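Local coordinates for plantazolicin methyltransferase BamL (Bacillus amyloliquefaciens subsp. plantarum, PDB 5DLY), which probably transfers methyl groups to an amine of desmethylplantazolicin, and here holds the cofactor product S-adenosyl-L-homocysteine together with a monoazolic substrate analogue, at residues I14-W19 and Y186-T191; L131-F136 and A141-L146. All coordinates share one frame; numbering follows the deposited sequence.

Contact 1: residues I14-W19 and Y186-T191; sequences IQAQTW and YRASLT. With 5D7 (prop-2-en-1-yl 2-[(1S)-1-amino-4-carbamimidamidobutyl]-1,3-thiazole-4-carboxylate), chain B; SAH (S-adenosyl-L-homocysteine), chain C.
Two alanine methyls meet head on where helix 10-21 passes the end of helix 176-187: Ala16 CB and Ala188 CB lie 3.5 Å apart, tighter than usual van der Waals contact. With side chains this short the backbones come close, and the two CA atoms are separated by 6.2 Å. Toward solvent the seam continues in the aliphatic part of Gln15, whose CG stands at the edge of the Arg187 guanidinium, near its plane, 4.3 Å from NH1. Arg187 runs out extended through chi1 and chi2 before its chain bends. The polar ends of both residues converge on Asp184, which takes a salt bridge from Arg187 NH1 and, on its other oxygen, hydrogen bonds from Gln15 NE2 and Trp19 NE1; one carboxylate thus links the helices beside the alanine pair. No hydrogen bond joins the two segments directly.

On the ligand side, Ser189 turns OG beside its own backbone N (chi1 -53°), where it accepts a 3.0 Å hydrogen bond from NH2 of the 5D7 guanidinium group. The same hydroxyl is bonded to Gln185 O, and the ligand also reaches that carbonyl and Asp160, so the arginine-like tail is held by several oxygens. Tyr186 OH touches the allyl carbon C3 of 5D7 at 3.7 Å. Gln17, bent at chi2 (61°), places OE1 only 3.0 Å from C8 of the S-adenosyl-L-homocysteine adenine. Within helix 10-21, Thr18 OG1 donates a 2.6 Å hydrogen bond back to Gln15 O, in the carbonyl plane. The contact thus joins helix 10-21, the second of the chain, to the C-terminal end of helix 176-187, with helix 23-56 touching Gln15 and Trp19, and the loop after strand 154-160 lying against Tyr186 and Ser189.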
ATOM      1  N   ILE A  14     -17.350  -2.308  -0.154  1.00 16.12           N
ATOM      2  CA  ILE A  14     -17.972  -2.624   1.137  1.00 17.05           C
ATOM      3  C   ILE A  14     -17.915  -4.129   1.409  1.00 16.20           C
ATOM      4  O   ILE A  14     -17.573  -4.545   2.514  1.00 16.66           O
ATOM      5  CB  ILE A  14     -19.440  -2.128   1.241  1.00 17.90           C
ATOM      6  CG1 ILE A  14     -19.549  -0.621   0.957  1.00 19.21           C
ATOM      7  CG2 ILE A  14     -20.043  -2.517   2.592  1.00 18.54           C
ATOM      8  CD1 ILE A  14     -18.759   0.279   1.881  1.00 20.18           C
ATOM      9  N   GLN A  15     -18.231  -4.927   0.389  1.00 15.97           N
ATOM     10  CA  GLN A  15     -18.183  -6.385   0.482  1.00 15.96           C
ATOM     11  C   GLN A  15     -16.770  -6.906   0.744  1.00 15.16           C
ATOM     12  O   GLN A  15     -16.584  -7.791   1.578  1.00 15.40           O
ATOM     13  CB  GLN A  15     -18.783  -7.029  -0.777  1.00 16.79           C
ATOM     14  CG  GLN A  15     -18.701  -8.554  -0.830  1.00 17.88           C
ATOM     15  CD  GLN A  15     -19.422  -9.244   0.322  1.00 18.44           C
ATOM     16  OE1 GLN A  15     -20.354  -8.692   0.912  1.00 19.09           O
ATOM     17  NE2 GLN A  15     -18.989 -10.458   0.648  1.00 19.02           N
ATOM     18  N   ALA A  16     -15.775  -6.341   0.058  1.00 14.22           N
ATOM     19  CA  ALA A  16     -14.376  -6.744   0.262  1.00 14.02           C
ATOM     20  C   ALA A  16     -13.948  -6.489   1.710  1.00 13.78           C
ATOM     21  O   ALA A  16     -13.222  -7.284   2.311  1.00 13.53           O
ATOM     22  CB  ALA A  16     -13.460  -6.003  -0.700  1.00 13.97           C
ATOM     23  N   GLN A  17     -14.419  -5.374   2.262  1.00 14.29           N
ATOM     24  CA  GLN A  17     -14.063  -4.972   3.614  1.00 14.83           C
ATOM     25  C   GLN A  17     -14.689  -5.865   4.701  1.00 15.04           C
ATOM     26  O   GLN A  17     -14.159  -5.938   5.809  1.00 14.89           O
ATOM     27  CB  GLN A  17     -14.357  -3.471   3.823  1.00 15.17           C
ATOM     28  CG  GLN A  17     -14.237  -2.954   5.255  1.00 15.71           C
ATOM     29  CD  GLN A  17     -12.859  -3.105   5.867  1.00 16.09           C
ATOM     30  OE1 GLN A  17     -11.853  -3.330   5.177  1.00 16.01           O
ATOM     31  NE2 GLN A  17     -12.803  -2.994   7.189  1.00 17.18           N
ATOM     32  N   THR A  18     -15.772  -6.583   4.378  1.00 15.48           N
ATOM     33  CA  THR A  18     -16.313  -7.557   5.345  1.00 15.82           C
ATOM     34  C   THR A  18     -15.280  -8.604   5.776  1.00 15.69           C
ATOM     35  O   THR A  18     -15.350  -9.128   6.887  1.00 15.88           O
ATOM     36  CB  THR A  18     -17.604  -8.266   4.866  1.00 16.31           C
ATOM     37  OG1 THR A  18     -17.329  -9.083   3.722  1.00 17.07           O
ATOM     38  CG2 THR A  18     -18.695  -7.256   4.553  1.00 17.15           C
ATOM     39  N   TRP A  19     -14.297  -8.879   4.918  1.00 14.66           N
ATOM     40  CA  TRP A  19     -13.243  -9.837   5.240  1.00 14.37           C
ATOM     41  C   TRP A  19     -12.241  -9.349   6.301  1.00 14.60           C
ATOM     42  O   TRP A  19     -11.382 -10.105   6.744  1.00 14.16           O
ATOM     43  CB  TRP A  19     -12.543 -10.291   3.947  1.00 13.89           C
ATOM     44  CG  TRP A  19     -13.458 -11.104   3.094  1.00 13.68           C
ATOM     45  CD1 TRP A  19     -14.290 -10.646   2.115  1.00 13.78           C
ATOM     46  CD2 TRP A  19     -13.671 -12.520   3.178  1.00 13.57           C
ATOM     47  NE1 TRP A  19     -15.002 -11.701   1.568  1.00 13.85           N
ATOM     48  CE2 TRP A  19     -14.634 -12.857   2.203  1.00 13.84           C
ATOM     49  CE3 TRP A  19     -13.122 -13.539   3.973  1.00 13.76           C
ATOM     50  CZ2 TRP A  19     -15.073 -14.179   2.004  1.00 13.91           C
ATOM     51  CZ3 TRP A  19     -13.559 -14.846   3.779  1.00 14.09           C
ATOM     52  CH2 TRP A  19     -14.522 -15.152   2.796  1.00 14.02           C
ATOM     53  N   TYR A 186     -10.659  -9.100  -5.490  1.00 12.47           N
ATOM     54  CA  TYR A 186     -10.421  -8.668  -6.868  1.00 13.20           C
ATOM     55  C   TYR A 186     -11.577  -7.879  -7.468  1.00 13.51           C
ATOM     56  O   TYR A 186     -11.342  -6.921  -8.196  1.00 13.39           O
ATOM     57  CB  TYR A 186     -10.011  -9.837  -7.777  1.00 14.04           C
ATOM     58  CG  TYR A 186      -8.573 -10.262  -7.576  1.00 14.63           C
ATOM     59  CD1 TYR A 186      -7.529  -9.621  -8.251  1.00 14.92           C
ATOM     60  CD2 TYR A 186      -8.252 -11.296  -6.694  1.00 15.10           C
ATOM     61  CE1 TYR A 186      -6.208 -10.012  -8.059  1.00 15.83           C
ATOM     62  CE2 TYR A 186      -6.937 -11.685  -6.486  1.00 15.88           C
ATOM     63  CZ  TYR A 186      -5.921 -11.040  -7.166  1.00 16.19           C
ATOM     64  OH  TYR A 186      -4.624 -11.444  -6.949  1.00 16.72           O
ATOM     65  N   ARG A 187     -12.815  -8.264  -7.143  1.00 14.64           N
ATOM     66  CA  ARG A 187     -13.998  -7.557  -7.644  1.00 15.99           C
ATOM     67  C   ARG A 187     -14.041  -6.100  -7.158  1.00 15.22           C
ATOM     68  O   ARG A 187     -14.534  -5.218  -7.863  1.00 15.72           O
ATOM     69  CB  ARG A 187     -15.283  -8.292  -7.230  1.00 17.88           C
ATOM     70  CG  ARG A 187     -16.496  -7.972  -8.099  1.00 20.78           C
ATOM     71  CD  ARG A 187     -17.812  -8.495  -7.520  1.00 23.46           C
ATOM     72  NE  ARG A 187     -17.782  -9.928  -7.214  1.00 26.49           N
ATOM     73  CZ  ARG A 187     -17.815 -10.436  -5.982  1.00 27.77           C
ATOM     74  NH1 ARG A 187     -17.901  -9.629  -4.929  1.00 29.21           N
ATOM     75  NH2 ARG A 187     -17.773 -11.752  -5.804  1.00 28.59           N
ATOM     76  N   ALA A 188     -13.497  -5.854  -5.965  1.00 14.33           N
ATOM     77  CA  ALA A 188     -13.450  -4.506  -5.396  1.00 13.58           C
ATOM     78  C   ALA A 188     -12.309  -3.664  -5.960  1.00 13.33           C
ATOM     79  O   ALA A 188     -12.258  -2.455  -5.732  1.00 13.87           O
ATOM     80  CB  ALA A 188     -13.335  -4.580  -3.880  1.00 13.60           C
ATOM     81  N   SER A 189     -11.397  -4.299  -6.688  1.00 12.84           N
ATOM     82  CA  SER A 189     -10.172  -3.621  -7.128  1.00 12.51           C
ATOM     83  C   SER A 189     -10.381  -2.738  -8.352  1.00 12.98           C
ATOM     84  O   SER A 189     -11.366  -2.888  -9.080  1.00 13.61           O
ATOM     85  CB  SER A 189      -9.083  -4.651  -7.433  1.00 12.21           C
ATOM     86  OG  SER A 189      -8.911  -5.525  -6.330  1.00 11.76           O
ATOM     87  N   LEU A 190      -9.444  -1.816  -8.571  1.00 12.95           N
ATOM     88  CA  LEU A 190      -9.429  -1.019  -9.788  1.00 13.35           C
ATOM     89  C   LEU A 190      -8.621  -1.743 -10.855  1.00 13.25           C
ATOM     90  O   LEU A 190      -7.818  -2.635 -10.553  1.00 12.88           O
ATOM     91  CB  LEU A 190      -8.808   0.355  -9.526  1.00 13.75           C
ATOM     92  CG  LEU A 190      -9.531   1.245  -8.503  1.00 14.59           C
ATOM     93  CD1 LEU A 190      -8.684   2.461  -8.167  1.00 15.23           C
ATOM     94  CD2 LEU A 190     -10.929   1.656  -8.953  1.00 15.85           C
ATOM     95  N   THR A 191      -8.829  -1.348 -12.105  1.00 13.41           N
ATOM     96  CA  THR A 191      -7.951  -1.743 -13.191  1.00 14.13           C
ATOM     97  C   THR A 191      -6.846  -0.703 -13.320  1.00 14.60           C
ATOM     98  O   THR A 191      -6.948   0.402 -12.778  1.00 14.08           O
ATOM     99  CB  THR A 191      -8.693  -1.812 -14.539  1.00 14.56           C
ATOM    100  OG1 THR A 191      -9.240  -0.521 -14.839  1.00 15.58           O
ATOM    101  CG2 THR A 191      -9.805  -2.843 -14.504  1.00 14.59           C
TER
HETATM  102  O9  5D7 B 300      -1.612  -9.025  -2.458  1.00 16.75           O
HETATM  103  C6  5D7 B 300      -2.480  -9.882  -2.520  1.00 16.40           C
HETATM  104  O7  5D7 B 300      -2.352 -11.007  -3.412  1.00 18.14           O
HETATM  105  C8  5D7 B 300      -1.278 -11.106  -4.352  1.00 20.46           C
HETATM  106  C2  5D7 B 300      -3.687  -9.823  -1.661  1.00 14.60           C
HETATM  107  N3  5D7 B 300      -3.807  -8.931  -0.641  1.00 13.79           N
HETATM  108  C4  5D7 B 300      -4.953  -9.006   0.051  1.00 13.23           C
HETATM  109  S5  5D7 B 300      -5.920 -10.287  -0.606  1.00 13.61           S
HETATM  110  C1  5D7 B 300      -4.768 -10.701  -1.822  1.00 14.40           C
HETATM  111  CA  5D7 B 300      -5.430  -8.223   1.210  1.00 12.82           C
HETATM  112  N   5D7 B 300      -4.314  -7.413   1.684  1.00 13.74           N
HETATM  113  CB  5D7 B 300      -6.632  -7.337   0.852  1.00 12.17           C
HETATM  114  CG  5D7 B 300      -6.545  -6.598  -0.489  1.00 11.60           C
HETATM  115  CD  5D7 B 300      -7.328  -5.298  -0.391  1.00 11.40           C
HETATM  116  NE  5D7 B 300      -7.363  -4.663  -1.703  1.00 11.25           N
HETATM  117  CZ  5D7 B 300      -8.237  -4.850  -2.693  1.00 10.96           C
HETATM  118  NH2 5D7 B 300      -8.109  -4.211  -3.773  1.00 11.00           N
HETATM  119  NH1 5D7 B 300      -9.216  -5.651  -2.552  1.00 10.97           N
HETATM  120  C3  5D7 B 300      -1.480 -12.355  -5.171  1.00 22.92           C
HETATM  121  C5  5D7 B 300      -0.451 -13.060  -5.599  1.00 24.55           C
HETATM  122  N   SAH C 301      -1.269  -2.526   4.808  1.00 14.97           N
HETATM  123  CA  SAH C 301      -1.540  -3.947   5.201  1.00 16.10           C
HETATM  124  CB  SAH C 301      -2.935  -4.353   4.738  1.00 16.09           C
HETATM  125  CG  SAH C 301      -3.637  -5.190   5.811  1.00 15.90           C
HETATM  126  SD  SAH C 301      -5.155  -5.898   5.225  1.00 15.71           S
HETATM  127  C   SAH C 301      -0.521  -4.857   4.572  1.00 17.07           C
HETATM  128  O   SAH C 301       0.468  -4.407   4.007  1.00 17.49           O
HETATM  129  OXT SAH C 301      -0.654  -6.080   4.594  1.00 19.18           O
HETATM  130  C5' SAH C 301      -6.171  -4.474   4.953  1.00 13.98           C
HETATM  131  C4' SAH C 301      -6.273  -3.564   6.171  1.00 13.56           C
HETATM  132  O4' SAH C 301      -6.926  -2.343   5.794  1.00 12.31           O
HETATM  133  C3' SAH C 301      -7.126  -4.167   7.287  1.00 13.34           C
HETATM  134  O3' SAH C 301      -6.364  -4.236   8.509  1.00 14.36           O
HETATM  135  C2' SAH C 301      -8.329  -3.239   7.395  1.00 13.09           C
HETATM  136  O2' SAH C 301      -8.864  -3.086   8.713  1.00 13.29           O
HETATM  137  C1' SAH C 301      -7.741  -1.934   6.885  1.00 12.38           C
HETATM  138  N9  SAH C 301      -8.728  -0.932   6.424  1.00 11.63           N
HETATM  139  C8  SAH C 301      -9.770  -1.141   5.589  1.00 11.59           C
HETATM  140  N7  SAH C 301     -10.459   0.003   5.388  1.00 11.43           N
HETATM  141  C5  SAH C 301      -9.845   0.967   6.093  1.00 11.43           C
HETATM  142  C6  SAH C 301     -10.073   2.402   6.312  1.00 11.48           C
HETATM  143  N6  SAH C 301     -11.105   3.005   5.694  1.00 11.48           N
HETATM  144  N1  SAH C 301      -9.206   3.065   7.122  1.00 10.87           N
HETATM  145  C2  SAH C 301      -8.180   2.430   7.726  1.00 10.95           C
HETATM  146  N3  SAH C 301      -7.906   1.108   7.569  1.00 10.87           N
HETATM  147  C4  SAH C 301      -8.710   0.347   6.781  1.00 11.28           C

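Contact 2: residues L131-F136 and A141-L146; sequences LCFGLF and AIVNTL. With 5D7 (prop-2-en-1-yl 2-[(1S)-1-amino-4-carbamimidamidobutyl]-1,3-thiazole-4-carboxylate), chain B; SAH (S-adenosyl-L-homocysteine), chain C.
Ile142 pushes the end of its side chain against the ring of Phe136, CD1 lying 3.6 Å from CG and almost as near CD2, in an oblique approach. The second apolar pair is Val143 with Phe133: CG2 of the valine meets the phenylalanine at its ring edge, near the ring plane, 3.5 Å from CE1. Phe133 can reach the helix because its CG is anti to the backbone N (chi1 -164°). In both pairs the side chains cross at about a right angle.

These two pairs make the tight part of a contact that is otherwise sparse: no hydrogen bond crosses it, and the closest CA atoms, those of Phe136 and Ile142, are 8.2 Å apart. All four touching residues are buried. The solvent side belongs to the far flank of the helix, where Ala141 is exposed and Asn144 and Thr145 are partly so.

The other side of the loop 131-136 borders the ligands, and Phe136 belongs to both sides: its ring edge meets the adenine, CE1 lying 3.6 Å from SAH C5, while Cys132 O and Phe133 CA cover part of one ring face. Leu135 CD1 packs on SAH C5' at 3.5 Å, and its CG on the 5D7 side chain. Leu131 O accepts a 3.0 Å hydrogen bond from the amino N of 5D7, the probable methyl acceptor. The loop leaving strand 124-130 is thus packed onto helix 139-148 in this Rossmann-like methyltransferase fold, with strand 154-160 and helix 192-203 enclosing Phe133, and helix 10-21 covering Leu135.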
ATOM      1  N   LEU A 131      -1.606  -2.778  -0.191  1.00  8.39           N
ATOM      2  CA  LEU A 131      -2.584  -3.861  -0.317  1.00  8.77           C
ATOM      3  C   LEU A 131      -3.914  -3.597   0.413  1.00  9.15           C
ATOM      4  O   LEU A 131      -4.494  -4.502   1.043  1.00  9.47           O
ATOM      5  CB  LEU A 131      -1.936  -5.222   0.050  1.00  8.83           C
ATOM      6  CG  LEU A 131      -0.629  -5.585  -0.673  1.00  8.96           C
ATOM      7  CD1 LEU A 131      -0.078  -6.924  -0.189  1.00  9.12           C
ATOM      8  CD2 LEU A 131      -0.826  -5.601  -2.188  1.00  9.48           C
ATOM      9  N   CYS A 132      -4.409  -2.364   0.327  1.00  9.34           N
ATOM     10  CA  CYS A 132      -5.691  -2.042   0.980  1.00  9.77           C
ATOM     11  C   CYS A 132      -6.562  -0.982   0.307  1.00  9.84           C
ATOM     12  O   CYS A 132      -7.674  -0.743   0.763  1.00  9.29           O
ATOM     13  CB  CYS A 132      -5.480  -1.659   2.449  1.00 10.29           C
ATOM     14  SG  CYS A 132      -4.492  -0.176   2.734  1.00 12.12           S
ATOM     15  N   PHE A 133      -6.056  -0.348  -0.749  1.00 10.23           N
ATOM     16  CA  PHE A 133      -6.767   0.768  -1.405  1.00 10.83           C
ATOM     17  C   PHE A 133      -8.206   0.414  -1.797  1.00 10.83           C
ATOM     18  O   PHE A 133      -9.136   1.178  -1.529  1.00 10.83           O
ATOM     19  CB  PHE A 133      -5.972   1.225  -2.628  1.00 11.22           C
ATOM     20  CG  PHE A 133      -6.366   2.573  -3.166  1.00 11.85           C
ATOM     21  CD1 PHE A 133      -6.359   3.700  -2.361  1.00 12.25           C
ATOM     22  CD2 PHE A 133      -6.718   2.709  -4.502  1.00 12.37           C
ATOM     23  CE1 PHE A 133      -6.708   4.944  -2.874  1.00 12.74           C
ATOM     24  CE2 PHE A 133      -7.053   3.950  -5.025  1.00 12.54           C
ATOM     25  CZ  PHE A 133      -7.046   5.069  -4.210  1.00 12.51           C
ATOM     26  N   GLY A 134      -8.387  -0.764  -2.388  1.00 10.62           N
ATOM     27  CA  GLY A 134      -9.713  -1.240  -2.808  1.00 10.87           C
ATOM     28  C   GLY A 134     -10.709  -1.538  -1.695  1.00 10.85           C
ATOM     29  O   GLY A 134     -11.857  -1.875  -1.970  1.00 11.86           O
ATOM     30  N   LEU A 135     -10.283  -1.429  -0.434  1.00 10.79           N
ATOM     31  CA  LEU A 135     -11.184  -1.621   0.710  1.00 10.69           C
ATOM     32  C   LEU A 135     -11.882  -0.343   1.134  1.00 11.07           C
ATOM     33  O   LEU A 135     -12.888  -0.402   1.839  1.00 11.77           O
ATOM     34  CB  LEU A 135     -10.430  -2.194   1.921  1.00 10.41           C
ATOM     35  CG  LEU A 135      -9.736  -3.539   1.714  1.00 10.15           C
ATOM     36  CD1 LEU A 135      -8.915  -3.887   2.939  1.00 10.38           C
ATOM     37  CD2 LEU A 135     -10.801  -4.595   1.471  1.00 10.17           C
ATOM     38  N   PHE A 136     -11.355   0.806   0.721  1.00 11.27           N
ATOM     39  CA  PHE A 136     -11.873   2.084   1.210  1.00 11.81           C
ATOM     40  C   PHE A 136     -13.202   2.431   0.559  1.00 11.77           C
ATOM     41  O   PHE A 136     -13.327   2.350  -0.659  1.00 12.10           O
ATOM     42  CB  PHE A 136     -10.875   3.216   0.935  1.00 11.95           C
ATOM     43  CG  PHE A 136      -9.503   2.996   1.520  1.00 12.59           C
ATOM     44  CD1 PHE A 136      -9.315   2.192   2.641  1.00 13.10           C
ATOM     45  CD2 PHE A 136      -8.403   3.630   0.962  1.00 12.81           C
ATOM     46  CE1 PHE A 136      -8.042   1.999   3.173  1.00 13.21           C
ATOM     47  CE2 PHE A 136      -7.130   3.455   1.495  1.00 13.27           C
ATOM     48  CZ  PHE A 136      -6.953   2.635   2.598  1.00 13.46           C
ATOM     49  N   ALA A 141     -11.589  10.631  -1.776  1.00 11.81           N
ATOM     50  CA  ALA A 141     -11.568  11.507  -0.603  1.00 11.62           C
ATOM     51  C   ALA A 141     -10.334  11.247   0.254  1.00 11.34           C
ATOM     52  O   ALA A 141      -9.679  12.184   0.713  1.00 10.94           O
ATOM     53  CB  ALA A 141     -12.831  11.332   0.233  1.00 11.71           C
ATOM     54  N   ILE A 142     -10.000   9.977   0.450  1.00 11.54           N
ATOM     55  CA  ILE A 142      -8.840   9.656   1.275  1.00 11.38           C
ATOM     56  C   ILE A 142      -7.561  10.171   0.629  1.00 11.32           C
ATOM     57  O   ILE A 142      -6.737  10.797   1.296  1.00 10.86           O
ATOM     58  CB  ILE A 142      -8.750   8.145   1.580  1.00 11.46           C
ATOM     59  CG1 ILE A 142      -9.813   7.790   2.624  1.00 12.07           C
ATOM     60  CG2 ILE A 142      -7.357   7.770   2.094  1.00 11.85           C
ATOM     61  CD1 ILE A 142     -10.119   6.312   2.742  1.00 12.02           C
ATOM     62  N   VAL A 143      -7.404   9.933  -0.668  1.00 11.13           N
ATOM     63  CA  VAL A 143      -6.213  10.418  -1.368  1.00 11.52           C
ATOM     64  C   VAL A 143      -6.095  11.951  -1.348  1.00 11.45           C
ATOM     65  O   VAL A 143      -5.007  12.476  -1.110  1.00 11.25           O
ATOM     66  CB  VAL A 143      -6.102   9.866  -2.807  1.00 11.69           C
ATOM     67  CG1 VAL A 143      -4.920  10.497  -3.521  1.00 12.07           C
ATOM     68  CG2 VAL A 143      -5.951   8.356  -2.778  1.00 12.26           C
ATOM     69  N   ASN A 144      -7.196  12.665  -1.612  1.00 11.62           N
ATOM     70  CA  ASN A 144      -7.185  14.141  -1.535  1.00 12.13           C
ATOM     71  C   ASN A 144      -6.720  14.610  -0.155  1.00 11.52           C
ATOM     72  O   ASN A 144      -5.901  15.514  -0.029  1.00 11.54           O
ATOM     73  CB  ASN A 144      -8.574  14.726  -1.813  1.00 12.99           C
ATOM     74  CG  ASN A 144      -9.014  14.598  -3.269  1.00 14.15           C
ATOM     75  OD1 ASN A 144     -10.219  14.572  -3.556  1.00 16.25           O
ATOM     76  ND2 ASN A 144      -8.064  14.530  -4.184  1.00 14.16           N
ATOM     77  N   THR A 145      -7.246  13.974   0.887  1.00 11.01           N
ATOM     78  CA  THR A 145      -6.843  14.279   2.255  1.00 11.13           C
ATOM     79  C   THR A 145      -5.354  14.007   2.498  1.00 10.87           C
ATOM     80  O   THR A 145      -4.649  14.840   3.078  1.00 11.21           O
ATOM     81  CB  THR A 145      -7.716  13.491   3.242  1.00 11.39           C
ATOM     82  OG1 THR A 145      -9.053  13.995   3.162  1.00 12.31           O
ATOM     83  CG2 THR A 145      -7.203  13.640   4.672  1.00 11.89           C
ATOM     84  N   LEU A 146      -4.876  12.849   2.047  1.00 10.30           N
ATOM     85  CA  LEU A 146      -3.470  12.503   2.224  1.00 10.26           C
ATOM     86  C   LEU A 146      -2.515  13.457   1.511  1.00 10.31           C
ATOM     87  O   LEU A 146      -1.436  13.757   2.013  1.00 10.06           O
ATOM     88  CB  LEU A 146      -3.219  11.048   1.822  1.00 10.13           C
ATOM     89  CG  LEU A 146      -3.918  10.008   2.715  1.00 10.33           C
ATOM     90  CD1 LEU A 146      -3.792   8.618   2.116  1.00 10.71           C
ATOM     91  CD2 LEU A 146      -3.394  10.017   4.148  1.00 10.44           C
TER
HETATM   92  O9  5D7 B 300      -1.612  -9.025  -2.458  1.00 16.75           O
HETATM   93  C6  5D7 B 300      -2.480  -9.882  -2.520  1.00 16.40           C
HETATM   94  O7  5D7 B 300      -2.352 -11.007  -3.412  1.00 18.14           O
HETATM   95  C8  5D7 B 300      -1.278 -11.106  -4.352  1.00 20.46           C
HETATM   96  C2  5D7 B 300      -3.687  -9.823  -1.661  1.00 14.60           C
HETATM   97  N3  5D7 B 300      -3.807  -8.931  -0.641  1.00 13.79           N
HETATM   98  C4  5D7 B 300      -4.953  -9.006   0.051  1.00 13.23           C
HETATM   99  S5  5D7 B 300      -5.920 -10.287  -0.606  1.00 13.61           S
HETATM  100  C1  5D7 B 300      -4.768 -10.701  -1.822  1.00 14.40           C
HETATM  101  CA  5D7 B 300      -5.430  -8.223   1.210  1.00 12.82           C
HETATM  102  N   5D7 B 300      -4.314  -7.413   1.684  1.00 13.74           N
HETATM  103  CB  5D7 B 300      -6.632  -7.337   0.852  1.00 12.17           C
HETATM  104  CG  5D7 B 300      -6.545  -6.598  -0.489  1.00 11.60           C
HETATM  105  CD  5D7 B 300      -7.328  -5.298  -0.391  1.00 11.40           C
HETATM  106  NE  5D7 B 300      -7.363  -4.663  -1.703  1.00 11.25           N
HETATM  107  CZ  5D7 B 300      -8.237  -4.850  -2.693  1.00 10.96           C
HETATM  108  NH2 5D7 B 300      -8.109  -4.211  -3.773  1.00 11.00           N
HETATM  109  NH1 5D7 B 300      -9.216  -5.651  -2.552  1.00 10.97           N
HETATM  110  C3  5D7 B 300      -1.480 -12.355  -5.171  1.00 22.92           C
HETATM  111  C5  5D7 B 300      -0.451 -13.060  -5.599  1.00 24.55           C
HETATM  112  N   SAH C 301      -1.269  -2.526   4.808  1.00 14.97           N
HETATM  113  CA  SAH C 301      -1.540  -3.947   5.201  1.00 16.10           C
HETATM  114  CB  SAH C 301      -2.935  -4.353   4.738  1.00 16.09           C
HETATM  115  CG  SAH C 301      -3.637  -5.190   5.811  1.00 15.90           C
HETATM  116  SD  SAH C 301      -5.155  -5.898   5.225  1.00 15.71           S
HETATM  117  C   SAH C 301      -0.521  -4.857   4.572  1.00 17.07           C
HETATM  118  O   SAH C 301       0.468  -4.407   4.007  1.00 17.49           O
HETATM  119  OXT SAH C 301      -0.654  -6.080   4.594  1.00 19.18           O
HETATM  120  C5' SAH C 301      -6.171  -4.474   4.953  1.00 13.98           C
HETATM  121  C4' SAH C 301      -6.273  -3.564   6.171  1.00 13.56           C
HETATM  122  O4' SAH C 301      -6.926  -2.343   5.794  1.00 12.31           O
HETATM  123  C3' SAH C 301      -7.126  -4.167   7.287  1.00 13.34           C
HETATM  124  O3' SAH C 301      -6.364  -4.236   8.509  1.00 14.36           O
HETATM  125  C2' SAH C 301      -8.329  -3.239   7.395  1.00 13.09           C
HETATM  126  O2' SAH C 301      -8.864  -3.086   8.713  1.00 13.29           O
HETATM  127  C1' SAH C 301      -7.741  -1.934   6.885  1.00 12.38           C
HETATM  128  N9  SAH C 301      -8.728  -0.932   6.424  1.00 11.63           N
HETATM  129  C8  SAH C 301      -9.770  -1.141   5.589  1.00 11.59           C
HETATM  130  N7  SAH C 301     -10.459   0.003   5.388  1.00 11.43           N
HETATM  131  C5  SAH C 301      -9.845   0.967   6.093  1.00 11.43           C
HETATM  132  C6  SAH C 301     -10.073   2.402   6.312  1.00 11.48           C
HETATM  133  N6  SAH C 301     -11.105   3.005   5.694  1.00 11.48           N
HETATM  134  N1  SAH C 301      -9.206   3.065   7.122  1.00 10.87           N
HETATM  135  C2  SAH C 301      -8.180   2.430   7.726  1.00 10.95           C
HETATM  136  N3  SAH C 301      -7.906   1.108   7.569  1.00 10.87           N
HETATM  137  C4  SAH C 301      -8.710   0.347   6.781  1.00 11.28           C

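From the N terminus, the chain enters contact 1 at 14-19 on helix 10-21 and returns to it 167 residues later at 186-191, after passing through most of the central sheet. Contact 2 lies wholly within that long excursion and closes a short turn of its own, from the loop after strand 124-130 to helix 139-148. The two are neighbours in space, their centres about 13 Å apart: Ala188 CB packs on Gly134 O, Ala16 and Gln17 meet Leu135, and Leu190 CD1 touches Phe133 CE2. Both reach 5D7 and S-adenosyl-L-homocysteine, so helix 10-21, the end of helix 176-187 and the loop 131-136 together border the two ligands.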